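Local coordinates for tungsten-containing formylmethanofuran dehydrogenase 2 subunit C (PDB 5T5I), which is a beta-helical subunit of a tungsten enzyme that probably takes part in the reversible conversion of carbon dioxide and methanofuran to formylmethanofuran, at residues I171-D176 / I190-N195. Sequence-based numbering, arbitrary orientation.
Sequences IIIKGD and IIIEGN
Glu193 lies alongside Lys174 of the preceding coil, the two side chains pointing the same way. Glu193 CB rests 3.5 Å from Lys174 O, and CG, set anti to the carbonyl carbon, passes near Ile173 O and Lys174 CA. From CG the chain runs extended, bringing OE1 against the methylenes CB and CG of Lys174 and Glu193 OE2 to 3.4 Å from Lys174 NZ. That separation makes a salt bridge with only a weak hydrogen bond; the lysine bends at chi3 and chi4, which brings NZ beyond the oxygens, nearer OE2 and tilted from the carboxylate plane. OE2 also has CG2 of Ile172 beside it, whereas a water donates to both OE1 and Lys174 O, tying the acid to the neighbouring backbone. An alanine here would probably leave the Lys174 ammonium without this counter-charge and the water without one of its acceptors.

Behind this pair, strands 171-173 and 190-192 run parallel, in exact register. Ile191 N hydrogen-bonds to Ile171 O, Ile173 N to Ile191 O and Glu193 N to Ile173 O, the last at 2.8 Å and nearly straight (176°). Ile172 CG1 meets Ile191 CB on one face; Ile171 over Ile190 and Ile173 over Ile192 occupy the other. Past the strands, Asp176 OD1 accepts Asn195 N at 2.8 Å on its anti side, 26° out of the carboxylate plane. The Asp176 carboxylate and Asn195 amide lie almost parallel, 4° apart, and Asn195 OD1 continues the series by accepting from Met214 N.

Such repeated pairing of equivalent residues characterises a parallel beta-helix: strand 151-154 flanks 170-173, strand 208-211 follows 187-192, and Glu236 of strand 236-239 packs on Ile172 and Ile191.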
loop_
_atom_site.group_PDB
_atom_site.type_symbol
_atom_site.label_atom_id
_atom_site.label_comp_id
_atom_site.label_asym_id
_atom_site.label_seq_id
_atom_site.Cartn_x
_atom_site.Cartn_y
_atom_site.Cartn_z
ATOM N N ILE C 171 10.307 -10.754 -40.149
ATOM C CA ILE C 171 8.909 -10.995 -39.781
ATOM C C ILE C 171 8.261 -9.645 -39.470
ATOM O O ILE C 171 8.765 -8.899 -38.625
ATOM C CB ILE C 171 8.761 -11.969 -38.592
ATOM C CG1 ILE C 171 9.343 -13.359 -38.931
ATOM C CG2 ILE C 171 7.269 -12.087 -38.165
ATOM C CD1 ILE C 171 9.515 -14.299 -37.717
ATOM N N ILE C 172 7.128 -9.353 -40.114
ATOM C CA ILE C 172 6.369 -8.128 -39.868
ATOM C C ILE C 172 4.959 -8.515 -39.399
ATOM O O ILE C 172 4.257 -9.225 -40.120
ATOM C CB ILE C 172 6.322 -7.212 -41.122
ATOM C CG1 ILE C 172 7.746 -6.765 -41.534
ATOM C CG2 ILE C 172 5.420 -5.989 -40.868
ATOM C CD1 ILE C 172 7.841 -6.123 -42.900
ATOM N N ILE C 173 4.556 -8.074 -38.200
ATOM C CA ILE C 173 3.191 -8.273 -37.685
ATOM C C ILE C 173 2.561 -6.887 -37.690
ATOM O O ILE C 173 3.024 -6.005 -36.958
ATOM C CB ILE C 173 3.150 -8.899 -36.253
ATOM C CG1 ILE C 173 4.055 -10.134 -36.126
ATOM C CG2 ILE C 173 1.698 -9.230 -35.830
ATOM C CD1 ILE C 173 3.789 -11.292 -37.079
ATOM N N LYS C 174 1.536 -6.673 -38.511
ATOM C CA LYS C 174 0.884 -5.361 -38.587
ATOM C C LYS C 174 -0.072 -5.110 -37.397
ATOM O O LYS C 174 -0.319 -3.962 -37.049
ATOM C CB LYS C 174 0.210 -5.162 -39.935
ATOM C CG LYS C 174 1.209 -5.232 -41.098
ATOM C CD LYS C 174 0.578 -4.839 -42.465
ATOM C CE LYS C 174 1.383 -3.974 -43.427
ATOM N NZ LYS C 174 2.844 -3.838 -43.132
ATOM N N GLY C 175 -0.565 -6.181 -36.774
ATOM C CA GLY C 175 -1.398 -6.111 -35.581
ATOM C C GLY C 175 -0.599 -6.307 -34.299
ATOM O O GLY C 175 0.580 -5.940 -34.209
ATOM N N ASP C 176 -1.244 -6.911 -33.303
ATOM C CA ASP C 176 -0.653 -7.184 -31.991
ATOM C C ASP C 176 -0.113 -8.611 -31.880
ATOM O O ASP C 176 -0.520 -9.498 -32.629
ATOM C CB ASP C 176 -1.730 -7.004 -30.907
ATOM C CG ASP C 176 -2.433 -5.664 -30.957
ATOM O OD1 ASP C 176 -1.752 -4.650 -31.211
ATOM O OD2 ASP C 176 -3.671 -5.635 -30.775
ATOM N N ILE C 190 12.497 -8.451 -36.542
ATOM C CA ILE C 190 11.076 -8.603 -36.234
ATOM C C ILE C 190 10.521 -7.192 -36.034
ATOM O O ILE C 190 11.026 -6.450 -35.184
ATOM C CB ILE C 190 10.803 -9.481 -34.995
ATOM C CG1 ILE C 190 11.289 -10.928 -35.235
ATOM C CG2 ILE C 190 9.292 -9.488 -34.638
ATOM C CD1 ILE C 190 11.406 -11.763 -33.955
ATOM N N ILE C 191 9.476 -6.828 -36.793
ATOM C CA ILE C 191 8.789 -5.541 -36.623
ATOM C C ILE C 191 7.345 -5.842 -36.175
ATOM O O ILE C 191 6.612 -6.506 -36.892
ATOM C CB ILE C 191 8.800 -4.652 -37.896
ATOM C CG1 ILE C 191 10.247 -4.303 -38.324
ATOM C CG2 ILE C 191 7.970 -3.364 -37.635
ATOM C CD1 ILE C 191 10.367 -3.620 -39.691
ATOM N N ILE C 192 6.940 -5.320 -35.020
ATOM C CA ILE C 192 5.565 -5.442 -34.505
ATOM C C ILE C 192 4.957 -4.027 -34.553
ATOM O O ILE C 192 5.392 -3.132 -33.823
ATOM C CB ILE C 192 5.550 -6.087 -33.089
ATOM C CG1 ILE C 192 6.132 -7.539 -33.143
ATOM C CG2 ILE C 192 4.120 -6.108 -32.503
ATOM C CD1 ILE C 192 6.773 -7.986 -31.882
ATOM N N GLU C 193 3.991 -3.803 -35.448
ATOM C CA GLU C 193 3.398 -2.477 -35.608
ATOM C C GLU C 193 2.391 -2.153 -34.500
ATOM O O GLU C 193 2.153 -0.986 -34.219
ATOM C CB GLU C 193 2.807 -2.291 -37.009
ATOM C CG GLU C 193 3.844 -2.510 -38.105
ATOM C CD GLU C 193 3.399 -2.217 -39.527
ATOM O OE1 GLU C 193 2.188 -1.994 -39.748
ATOM O OE2 GLU C 193 4.262 -2.265 -40.432
ATOM N N GLY C 194 1.840 -3.188 -33.877
ATOM C CA GLY C 194 0.916 -3.067 -32.767
ATOM C C GLY C 194 1.588 -3.269 -31.423
ATOM O O GLY C 194 2.758 -2.924 -31.240
ATOM N N ASN C 195 0.841 -3.837 -30.480
ATOM C CA ASN C 195 1.264 -4.035 -29.099
ATOM C C ASN C 195 1.866 -5.412 -28.802
ATOM O O ASN C 195 1.683 -6.367 -29.562
ATOM C CB ASN C 195 0.045 -3.808 -28.179
ATOM C CG ASN C 195 -0.598 -2.446 -28.354
ATOM O OD1 ASN C 195 0.074 -1.441 -28.624
ATOM N ND2 ASN C 195 -1.916 -2.366 -28.220
HETATM O O HOH W 1 -0.196 -1.402 -38.573
#